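Long-range contacts in NDP-rhamnosyltransferase (Saccharopolyspora spinosa, PDB 3UYL), which belongs to the GT-B-fold glycosyltransferases, and is modelled here with thymidine-5'-diphosphate bound: residues Glu252-Val257 with Asn271-Glu276; Val221-Gly226 with Arg240-Ala245; Met225-Leu230 with Pro259-Leu264. All coordinates share one frame; numbering follows the deposited sequence.

Interaction 1: Glu252-Val257 with Asn271-Glu276; sequences EAVIAV and NARIAE. With TYD (thymidine-5'-diphosphate), chain C.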
loop_
_atom_site.group_PDB
_atom_site.type_symbol
_atom_site.label_atom_id
_atom_site.label_comp_id
_atom_site.label_asym_id
_atom_site.label_seq_id
_atom_site.Cartn_x
_atom_site.Cartn_y
_atom_site.Cartn_z
ATOM N N GLU A 252 11.188 2.886 30.953
ATOM C CA GLU A 252 9.925 3.313 30.364
ATOM C C GLU A 252 9.419 2.229 29.403
ATOM O O GLU A 252 10.093 1.894 28.426
ATOM C CB GLU A 252 10.196 4.585 29.604
ATOM C CG GLU A 252 9.021 5.173 28.862
ATOM C CD GLU A 252 9.438 6.399 28.071
ATOM O OE1 GLU A 252 9.945 7.390 28.692
ATOM O OE2 GLU A 252 9.265 6.355 26.841
ATOM N N ALA A 253 8.251 1.665 29.678
ATOM C CA ALA A 253 7.712 0.587 28.799
ATOM C C ALA A 253 6.725 1.114 27.770
ATOM O O ALA A 253 5.710 1.745 28.179
ATOM C CB ALA A 253 7.045 -0.470 29.661
ATOM N N VAL A 254 6.996 0.920 26.468
ATOM C CA VAL A 254 6.069 1.302 25.435
ATOM C C VAL A 254 5.348 0.001 25.012
ATOM O O VAL A 254 5.953 -0.887 24.475
ATOM C CB VAL A 254 6.779 1.986 24.241
ATOM C CG1 VAL A 254 5.780 2.390 23.172
ATOM C CG2 VAL A 254 7.499 3.236 24.731
ATOM N N ILE A 255 4.069 -0.145 25.332
ATOM C CA ILE A 255 3.379 -1.434 25.088
ATOM C C ILE A 255 2.569 -1.313 23.814
ATOM O O ILE A 255 1.602 -0.566 23.769
ATOM C CB ILE A 255 2.497 -1.834 26.321
ATOM C CG1 ILE A 255 3.347 -1.787 27.622
ATOM C CG2 ILE A 255 1.866 -3.201 26.160
ATOM C CD1 ILE A 255 2.498 -1.493 28.859
ATOM N N ALA A 256 2.979 -2.034 22.750
ATOM C CA ALA A 256 2.257 -2.006 21.449
ATOM C C ALA A 256 1.262 -3.164 21.475
ATOM O O ALA A 256 1.663 -4.320 21.589
ATOM C CB ALA A 256 3.247 -2.110 20.269
ATOM N N VAL A 257 -0.026 -2.852 21.456
ATOM C CA VAL A 257 -1.114 -3.843 21.628
ATOM C C VAL A 257 -2.138 -3.549 20.595
ATOM O O VAL A 257 -2.342 -2.373 20.275
ATOM C CB VAL A 257 -1.848 -3.760 22.998
ATOM C CG1 VAL A 257 -1.089 -4.556 24.037
ATOM C CG2 VAL A 257 -2.148 -2.295 23.380
ATOM N N ASN A 271 5.240 4.508 34.479
ATOM C CA ASN A 271 6.390 4.331 33.557
ATOM C C ASN A 271 6.022 3.350 32.423
ATOM O O ASN A 271 6.902 2.650 31.873
ATOM C CB ASN A 271 7.665 3.828 34.287
ATOM C CG ASN A 271 7.476 2.476 35.013
ATOM O OD1 ASN A 271 6.423 2.244 35.608
ATOM N ND2 ASN A 271 8.502 1.575 34.971
ATOM N N ALA A 272 4.725 3.298 32.119
ATOM C CA ALA A 272 4.144 2.480 31.055
ATOM C C ALA A 272 3.399 3.391 30.112
ATOM O O ALA A 272 2.724 4.329 30.547
ATOM C CB ALA A 272 3.192 1.456 31.640
ATOM N N ARG A 273 3.532 3.132 28.814
ATOM C CA ARG A 273 2.807 3.881 27.788
ATOM C C ARG A 273 2.114 2.882 26.848
ATOM O O ARG A 273 2.743 1.941 26.413
ATOM C CB ARG A 273 3.792 4.721 26.982
ATOM C CG ARG A 273 3.171 5.950 26.335
ATOM C CD ARG A 273 3.984 6.400 25.142
ATOM N NE ARG A 273 4.799 7.560 25.425
ATOM C CZ ARG A 273 5.972 7.551 26.086
ATOM N NH1 ARG A 273 6.512 6.420 26.569
ATOM N NH2 ARG A 273 6.622 8.708 26.277
ATOM N N ILE A 274 0.831 3.055 26.557
ATOM C CA ILE A 274 0.136 2.195 25.586
ATOM C C ILE A 274 0.233 2.839 24.204
ATOM O O ILE A 274 -0.073 4.034 24.036
ATOM C CB ILE A 274 -1.328 1.900 25.999
ATOM C CG1 ILE A 274 -1.346 0.987 27.247
ATOM C CG2 ILE A 274 -2.075 1.179 24.894
ATOM C CD1 ILE A 274 -2.657 0.962 28.017
ATOM N N ALA A 275 0.744 2.089 23.234
ATOM C CA ALA A 275 0.760 2.588 21.856
ATOM C C ALA A 275 -0.162 1.674 21.055
ATOM O O ALA A 275 0.236 0.562 20.612
ATOM C CB ALA A 275 2.177 2.588 21.285
ATOM N N GLU A 276 -1.392 2.098 20.835
ATOM C CA GLU A 276 -2.295 1.146 20.187
ATOM C C GLU A 276 -2.169 1.147 18.649
ATOM O O GLU A 276 -2.278 2.166 18.061
ATOM C CB GLU A 276 -3.713 1.426 20.604
ATOM C CG GLU A 276 -4.619 0.263 20.317
ATOM C CD GLU A 276 -5.957 0.522 20.894
ATOM O OE1 GLU A 276 -6.919 0.539 20.105
ATOM O OE2 GLU A 276 -6.023 0.744 22.124
HETATM P PA TYD C . 4.494 -10.415 14.239
HETATM O O1A TYD C . 5.193 -11.115 13.109
HETATM O O2A TYD C . 5.332 -9.736 15.329
HETATM O O3A TYD C . 3.571 -11.594 14.920
HETATM P PB TYD C . 2.162 -11.436 15.727
HETATM O O1B TYD C . 1.180 -10.657 14.857
HETATM O O2B TYD C . 1.514 -12.760 16.081
HETATM O O3B TYD C . 2.853 -10.783 16.929
HETATM O "O5'" TYD C . 3.470 -9.359 13.492
HETATM C "C5'" TYD C . 2.781 -8.208 14.071
HETATM C "C4'" TYD C . 2.865 -7.017 13.096
HETATM O "O4'" TYD C . 2.069 -5.949 13.630
HETATM C "C3'" TYD C . 4.306 -6.476 12.981
HETATM O "O3'" TYD C . 4.608 -5.872 11.731
HETATM C "C2'" TYD C . 4.331 -5.294 13.908
HETATM C "C1'" TYD C . 2.890 -4.811 13.832
HETATM N N1 TYD C . 2.331 -4.094 14.963
HETATM C C2 TYD C . 2.636 -2.717 15.118
HETATM O O2 TYD C . 3.418 -2.165 14.332
HETATM N N3 TYD C . 2.119 -2.006 16.123
HETATM C C4 TYD C . 1.271 -2.618 16.980
HETATM O O4 TYD C . 0.793 -1.970 17.898
HETATM C C5 TYD C . 0.917 -4.062 16.840
HETATM C C5M TYD C . -0.032 -4.729 17.795
HETATM C C6 TYD C . 1.485 -4.750 15.800
#
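Glu-252 OE2 is gripped by two arginines. Arg-273 NH1 lies 2.8 Å from Glu-252 OE2 in a salt bridge; the hydrogen bond within it is weak, with an N-H...O angle of 144°. Arg-220 on strand 219-224 forms the second salt bridge to the same oxygen. OE2 sits at the edge of the Arg-273 guanidinium, near its plane, while the carboxylate plane is turned 53° against it. The Arg-273 chain bends at chi3 (-103°), which brings NH1 back over the neighbouring strand and to 3.8 Å from Val-254 CG2. Trp-211 adds a cation-pi contact to this arginine.

The backbones pair as parallel strands, from Ala-253 with Ala-272 to Val-257 with Glu-276. Ile-255 N points almost straight at Arg-273 O, 2.7 Å away. Ala-275 N bonds Ile-255 O from above the carbonyl plane. Ala-253 N donates to Asn-271 O, and Arg-273 N donates to Ala-253 O.

On one face Ile-255 CD1 meets Ala-272 CB, and Val-257 CG2 meets Ile-274 CG2 at 3.8 Å. On the other, Val-254 CG1 touches Ala-275 CB at 4.1 Å. Ala-256 CB lies 3.4 Å from O4 of thymidine-5'-diphosphate.

Strand 272-276 is one of the two outermost strands of the C-terminal parallel sheet within this chain. Four backbone hydrogen bonds and apolar pairs on both faces join it to strand 251-257. Two arginines probably stabilise the charged form of Glu-252.

Interaction 2: Val221-Gly226 with Arg240-Ala245; sequences VCICMG and RAVAAA. With TYD (thymidine-5'-diphosphate), chain C.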
loop_
_atom_site.group_PDB
_atom_site.type_symbol
_atom_site.label_atom_id
_atom_site.label_comp_id
_atom_site.label_asym_id
_atom_site.label_seq_id
_atom_site.Cartn_x
_atom_site.Cartn_y
_atom_site.Cartn_z
ATOM N N VAL A 221 11.869 0.618 26.593
ATOM C CA VAL A 221 11.701 -0.832 26.248
ATOM C C VAL A 221 10.282 -0.971 25.633
ATOM O O VAL A 221 9.240 -0.559 26.213
ATOM C CB VAL A 221 11.904 -1.720 27.463
ATOM C CG1 VAL A 221 11.692 -3.212 27.163
ATOM C CG2 VAL A 221 13.327 -1.556 28.015
ATOM N N CYS A 222 10.274 -1.428 24.384
ATOM C CA CYS A 222 9.050 -1.777 23.720
ATOM C C CYS A 222 8.638 -3.254 23.984
ATOM O O CYS A 222 9.426 -4.196 23.773
ATOM C CB CYS A 222 9.198 -1.521 22.196
ATOM S SG CYS A 222 7.686 -1.922 21.260
ATOM N N ILE A 223 7.357 -3.432 24.322
ATOM C CA ILE A 223 6.727 -4.735 24.440
ATOM C C ILE A 223 5.744 -4.812 23.303
ATOM O O ILE A 223 4.891 -3.987 23.201
ATOM C CB ILE A 223 5.955 -4.884 25.808
ATOM C CG1 ILE A 223 6.941 -4.782 26.981
ATOM C CG2 ILE A 223 5.266 -6.222 25.847
ATOM C CD1 ILE A 223 6.213 -4.618 28.335
ATOM N N CYS A 224 5.888 -5.788 22.429
ATOM C CA CYS A 224 4.918 -6.025 21.368
ATOM C C CYS A 224 4.820 -7.544 21.185
ATOM O O CYS A 224 5.769 -8.199 20.803
ATOM C CB CYS A 224 5.395 -5.370 20.046
ATOM S SG CYS A 224 4.187 -5.631 18.716
ATOM N N MET A 225 3.693 -8.098 21.561
ATOM C CA MET A 225 3.348 -9.437 21.203
ATOM C C MET A 225 2.253 -9.209 20.178
ATOM O O MET A 225 1.394 -8.313 20.367
ATOM C CB MET A 225 2.825 -10.178 22.415
ATOM C CG MET A 225 3.893 -11.111 22.965
ATOM S SD MET A 225 4.364 -10.255 24.403
ATOM C CE MET A 225 6.059 -10.714 24.724
ATOM N N GLY A 226 2.225 -9.978 19.113
ATOM C CA GLY A 226 1.123 -9.718 18.160
ATOM C C GLY A 226 -0.269 -10.288 18.504
ATOM O O GLY A 226 -0.429 -11.089 19.463
ATOM N N ARG A 240 3.366 -10.978 31.750
ATOM C CA ARG A 240 4.715 -11.272 32.257
ATOM C C ARG A 240 5.695 -10.184 31.829
ATOM O O ARG A 240 6.477 -9.698 32.646
ATOM C CB ARG A 240 5.179 -12.676 31.905
ATOM C CG ARG A 240 4.293 -13.699 32.620
ATOM C CD ARG A 240 4.458 -15.079 32.004
ATOM N NE ARG A 240 3.700 -16.049 32.779
ATOM C CZ ARG A 240 3.381 -17.282 32.390
ATOM N NH1 ARG A 240 3.784 -17.808 31.202
ATOM N NH2 ARG A 240 2.619 -17.986 33.223
ATOM N N ALA A 241 5.632 -9.765 30.585
ATOM C CA ALA A 241 6.615 -8.758 30.147
ATOM C C ALA A 241 6.343 -7.411 30.775
ATOM O O ALA A 241 7.291 -6.733 31.123
ATOM C CB ALA A 241 6.658 -8.661 28.639
ATOM N N VAL A 242 5.068 -7.009 30.894
ATOM C CA VAL A 242 4.741 -5.725 31.569
ATOM C C VAL A 242 5.282 -5.725 32.994
ATOM O O VAL A 242 5.942 -4.778 33.408
ATOM C CB VAL A 242 3.225 -5.383 31.530
ATOM C CG1 VAL A 242 2.928 -4.117 32.347
ATOM C CG2 VAL A 242 2.798 -5.181 30.080
ATOM N N ALA A 243 5.050 -6.793 33.753
ATOM C CA ALA A 243 5.534 -6.805 35.159
ATOM C C ALA A 243 7.049 -6.751 35.215
ATOM O O ALA A 243 7.622 -6.093 36.064
ATOM C CB ALA A 243 5.052 -8.047 35.870
ATOM N N ALA A 244 7.693 -7.521 34.367
ATOM C CA ALA A 244 9.142 -7.561 34.389
ATOM C C ALA A 244 9.710 -6.194 33.993
ATOM O O ALA A 244 10.662 -5.718 34.613
ATOM C CB ALA A 244 9.658 -8.639 33.450
ATOM N N ALA A 245 9.145 -5.557 32.975
ATOM C CA ALA A 245 9.770 -4.315 32.480
ATOM C C ALA A 245 9.473 -3.157 33.423
ATOM O O ALA A 245 10.364 -2.400 33.778
ATOM C CB ALA A 245 9.275 -3.964 31.078
HETATM P PA TYD C . 4.494 -10.415 14.239
HETATM O O1A TYD C . 5.193 -11.115 13.109
HETATM O O2A TYD C . 5.332 -9.736 15.329
HETATM O O3A TYD C . 3.571 -11.594 14.920
HETATM P PB TYD C . 2.162 -11.436 15.727
HETATM O O1B TYD C . 1.180 -10.657 14.857
HETATM O O2B TYD C . 1.514 -12.760 16.081
HETATM O O3B TYD C . 2.853 -10.783 16.929
HETATM O "O5'" TYD C . 3.470 -9.359 13.492
HETATM C "C5'" TYD C . 2.781 -8.208 14.071
HETATM C "C4'" TYD C . 2.865 -7.017 13.096
HETATM O "O4'" TYD C . 2.069 -5.949 13.630
HETATM C "C3'" TYD C . 4.306 -6.476 12.981
HETATM O "O3'" TYD C . 4.608 -5.872 11.731
HETATM C "C2'" TYD C . 4.331 -5.294 13.908
HETATM C "C1'" TYD C . 2.890 -4.811 13.832
HETATM N N1 TYD C . 2.331 -4.094 14.963
HETATM C C2 TYD C . 2.636 -2.717 15.118
HETATM O O2 TYD C . 3.418 -2.165 14.332
HETATM N N3 TYD C . 2.119 -2.006 16.123
HETATM C C4 TYD C . 1.271 -2.618 16.980
HETATM O O4 TYD C . 0.793 -1.970 17.898
HETATM C C5 TYD C . 0.917 -4.062 16.840
HETATM C C5M TYD C . -0.032 -4.729 17.795
HETATM C C6 TYD C . 1.485 -4.750 15.800
#
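Apolar packing carries this contact, and Ile-223 is its centre. The residue projects from strand 219-224 onto helix 236-247, which runs nearly antiparallel to the strand, 168° between the two short segments. Ile-223 CG2 meets Ala-241 CB at 4.0 Å. Ile-223 CD1 reaches further, to Val-242 CG2 at 3.9 Å and to Ala-245 CB at 4.2 Å. CG1 stands opposite the carbonyl carbon (chi1 -63°) and the chain then extends (chi2 168°), which carries CD1 to the helix surface. Met-225 adds a looser touch, CE to Ala-241 CB at 4.5 Å.

Contacts with the helix backbone are of the van der Waals kind. Ile-223 CD1 lies 3.7 Å from Ala-241 O. Ala-241 O already accepts Ala-245 N at 2.9 Å within the helix.

The ligand lies near the C-terminal end of the strand, on the Cys-224 side, with Cys-224 SG 4.1 Å from C6 of thymidine-5'-diphosphate.

This is the helix-on-sheet layer of a Rossmann-like GT-B domain. The small side chains of Ala-241 and Ala-245 probably let the helix come close to Ile-223. With hydrocarbon on both sides and the helix carbonyl bonded within its own turn, the contact depends on shape and burial rather than on polar pairing.

Interaction 3: Met225-Leu230 with Pro259-Leu264; sequences MGRMVL and PEHRAL. With TYD (thymidine-5'-diphosphate), chain C.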
loop_
_atom_site.group_PDB
_atom_site.type_symbol
_atom_site.label_atom_id
_atom_site.label_comp_id
_atom_site.label_asym_id
_atom_site.label_seq_id
_atom_site.Cartn_x
_atom_site.Cartn_y
_atom_site.Cartn_z
ATOM N N MET A 225 3.693 -8.098 21.561
ATOM C CA MET A 225 3.348 -9.437 21.203
ATOM C C MET A 225 2.253 -9.209 20.178
ATOM O O MET A 225 1.394 -8.313 20.367
ATOM C CB MET A 225 2.825 -10.178 22.415
ATOM C CG MET A 225 3.893 -11.111 22.965
ATOM S SD MET A 225 4.364 -10.255 24.403
ATOM C CE MET A 225 6.059 -10.714 24.724
ATOM N N GLY A 226 2.225 -9.978 19.113
ATOM C CA GLY A 226 1.123 -9.718 18.160
ATOM C C GLY A 226 -0.269 -10.288 18.504
ATOM O O GLY A 226 -0.429 -11.089 19.463
ATOM N N ARG A 227 -1.281 -9.852 17.726
ATOM C CA ARG A 227 -2.660 -10.354 17.851
ATOM C C ARG A 227 -2.697 -11.862 17.752
ATOM O O ARG A 227 -3.378 -12.538 18.567
ATOM C CB ARG A 227 -3.565 -9.783 16.746
ATOM C CG ARG A 227 -5.064 -10.134 16.890
ATOM C CD ARG A 227 -5.936 -9.636 15.733
ATOM N NE ARG A 227 -5.850 -8.178 15.582
ATOM C CZ ARG A 227 -5.308 -7.549 14.531
ATOM N NH1 ARG A 227 -4.799 -8.235 13.502
ATOM N NH2 ARG A 227 -5.275 -6.216 14.497
ATOM N N MET A 228 -2.016 -12.393 16.726
ATOM C CA MET A 228 -2.052 -13.825 16.503
ATOM C C MET A 228 -1.588 -14.537 17.766
ATOM O O MET A 228 -2.230 -15.486 18.230
ATOM C CB MET A 228 -1.211 -14.275 15.272
ATOM C CG MET A 228 -1.892 -14.123 13.913
ATOM S SD MET A 228 -3.507 -14.940 13.706
ATOM C CE MET A 228 -3.108 -16.685 13.976
ATOM N N VAL A 229 -0.479 -14.071 18.334
ATOM C CA VAL A 229 0.088 -14.769 19.465
ATOM C C VAL A 229 -0.904 -14.747 20.616
ATOM O O VAL A 229 -1.292 -15.829 21.089
ATOM C CB VAL A 229 1.450 -14.169 19.960
ATOM C CG1 VAL A 229 1.853 -14.822 21.264
ATOM C CG2 VAL A 229 2.525 -14.407 18.921
ATOM N N LEU A 230 -1.339 -13.548 21.034
ATOM C CA LEU A 230 -2.200 -13.434 22.230
ATOM C C LEU A 230 -3.533 -14.155 22.082
ATOM O O LEU A 230 -4.132 -14.573 23.083
ATOM C CB LEU A 230 -2.402 -11.963 22.634
ATOM C CG LEU A 230 -1.145 -11.284 23.218
ATOM C CD1 LEU A 230 -1.542 -9.905 23.694
ATOM C CD2 LEU A 230 -0.441 -12.034 24.368
ATOM N N PRO A 259 -6.126 -3.151 19.529
ATOM C CA PRO A 259 -7.374 -2.789 20.213
ATOM C C PRO A 259 -8.012 -3.973 20.968
ATOM O O PRO A 259 -8.192 -3.878 22.177
ATOM C CB PRO A 259 -8.268 -2.251 19.062
ATOM C CG PRO A 259 -7.299 -1.811 17.983
ATOM C CD PRO A 259 -6.144 -2.767 18.096
ATOM N N GLU A 260 -8.255 -5.107 20.322
ATOM C CA GLU A 260 -8.882 -6.218 21.088
ATOM C C GLU A 260 -8.053 -6.750 22.257
ATOM O O GLU A 260 -8.555 -7.557 23.023
ATOM C CB GLU A 260 -9.306 -7.408 20.232
ATOM C CG GLU A 260 -9.399 -7.144 18.757
ATOM C CD GLU A 260 -8.019 -7.129 18.126
ATOM O OE1 GLU A 260 -7.661 -6.109 17.498
ATOM O OE2 GLU A 260 -7.295 -8.146 18.270
ATOM N N HIS A 261 -6.808 -6.302 22.411
ATOM C CA HIS A 261 -6.036 -6.748 23.576
ATOM C C HIS A 261 -5.830 -5.755 24.712
ATOM O O HIS A 261 -5.397 -6.143 25.785
ATOM C CB HIS A 261 -4.794 -7.517 23.157
ATOM C CG HIS A 261 -5.123 -8.786 22.365
ATOM N ND1 HIS A 261 -5.850 -9.812 22.889
ATOM C CD2 HIS A 261 -4.774 -9.190 21.062
ATOM C CE1 HIS A 261 -5.983 -10.807 21.966
ATOM N NE2 HIS A 261 -5.338 -10.429 20.847
ATOM N N ARG A 262 -6.244 -4.504 24.515
ATOM C CA ARG A 262 -5.945 -3.415 25.412
ATOM C C ARG A 262 -6.681 -3.538 26.746
ATOM O O ARG A 262 -6.185 -3.091 27.798
ATOM C CB ARG A 262 -6.305 -2.088 24.750
ATOM C CG ARG A 262 -5.424 -0.953 25.254
ATOM C CD ARG A 262 -5.983 0.444 25.025
ATOM N NE ARG A 262 -5.492 1.343 26.070
ATOM C CZ ARG A 262 -5.939 1.328 27.325
ATOM N NH1 ARG A 262 -6.918 0.502 27.688
ATOM N NH2 ARG A 262 -5.411 2.128 28.228
ATOM N N ALA A 263 -7.851 -4.160 26.710
ATOM C CA ALA A 263 -8.581 -4.422 27.958
ATOM C C ALA A 263 -7.857 -5.445 28.860
ATOM O O ALA A 263 -8.190 -5.588 30.010
ATOM C CB ALA A 263 -10.035 -4.817 27.671
ATOM N N LEU A 264 -6.826 -6.119 28.347
ATOM C CA LEU A 264 -5.927 -6.919 29.208
ATOM C C LEU A 264 -5.044 -6.180 30.234
ATOM O O LEU A 264 -4.626 -6.779 31.240
ATOM C CB LEU A 264 -5.037 -7.872 28.358
ATOM C CG LEU A 264 -5.794 -8.868 27.480
ATOM C CD1 LEU A 264 -4.902 -9.576 26.446
ATOM C CD2 LEU A 264 -6.476 -9.836 28.463
HETATM P PA TYD C . 4.494 -10.415 14.239
HETATM O O1A TYD C . 5.193 -11.115 13.109
HETATM O O2A TYD C . 5.332 -9.736 15.329
HETATM O O3A TYD C . 3.571 -11.594 14.920
HETATM P PB TYD C . 2.162 -11.436 15.727
HETATM O O1B TYD C . 1.180 -10.657 14.857
HETATM O O2B TYD C . 1.514 -12.760 16.081
HETATM O O3B TYD C . 2.853 -10.783 16.929
HETATM O "O5'" TYD C . 3.470 -9.359 13.492
HETATM C "C5'" TYD C . 2.781 -8.208 14.071
HETATM C "C4'" TYD C . 2.865 -7.017 13.096
HETATM O "O4'" TYD C . 2.069 -5.949 13.630
HETATM C "C3'" TYD C . 4.306 -6.476 12.981
HETATM O "O3'" TYD C . 4.608 -5.872 11.731
HETATM C "C2'" TYD C . 4.331 -5.294 13.908
HETATM C "C1'" TYD C . 2.890 -4.811 13.832
HETATM N N1 TYD C . 2.331 -4.094 14.963
HETATM C C2 TYD C . 2.636 -2.717 15.118
HETATM O O2 TYD C . 3.418 -2.165 14.332
HETATM N N3 TYD C . 2.119 -2.006 16.123
HETATM C C4 TYD C . 1.271 -2.618 16.980
HETATM O O4 TYD C . 0.793 -1.970 17.898
HETATM C C5 TYD C . 0.917 -4.062 16.840
HETATM C C5M TYD C . -0.032 -4.729 17.795
HETATM C C6 TYD C . 1.485 -4.750 15.800
#
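The first turn of helix 227-233, which follows strand 219-224 beside the bound diphosphate, packs against the short, weakly bonded helix at about 259-262 that follows the next strand of the sheet. Leu-230 CB lies over one face of the His-261 ring, 3.8 Å from its centroid and 11° off the ring normal, a CH-pi contact. Leu-230 CD1 also reaches the ring, 4.0 Å from His-261 CG, and nears Leu-264 CD1 at 4.4 Å.

The turn after strand 219-224 leads into helix 227-233, a strand-to-helix connection of the Rossmann-like GT-B domain. Gly-226 is the N-cap, and its O accepts Leu-230 N at 3.1 Å. Val-229 N makes a weak hydrogen bond of 3.3 Å to O2B of thymidine-5'-diphosphate, and Val-229 CG2 lies 3.4 Å from that oxygen.

Nearer the surface, Arg-227 and Glu-260 form a salt bridge. The arginine leaves the helix extended and turns at chi3 (-59°), presenting NE to the carboxylate. Arg-227 NE is 3.1 Å from Glu-260 OE2, which lies at the guanidinium edge, and a second, longer bond goes to OE1. Both are weak. The guanidinium and carboxylate planes are 45° apart, and the two side chains cross at about a right angle.

Overall arrangement
Of the segments in contact, strand 219-224 comes first along the chain. Interaction 2 starts on the strand and interaction 3 at the turn after it; they share Met-225 and Gly-226. Interaction 2 closes the shorter loop, as the chain returns along helix 236-247. Interaction 1 opens after that, on strand 251-257. Interaction 3 then closes at 259-264, before strand 272-276 completes interaction 1, so interactions 1 and 3 cross. Strands 219-224 and 251-257 are neighbours in the sheet, and Ile-255 also packs on Val-242 of the helix. Arg-262 packs against Ile-274 and Glu-276, joining the short helix to the edge strand. The contacts tie three helices and three strands of the C-terminal domain together, next to thymidine-5'-diphosphate.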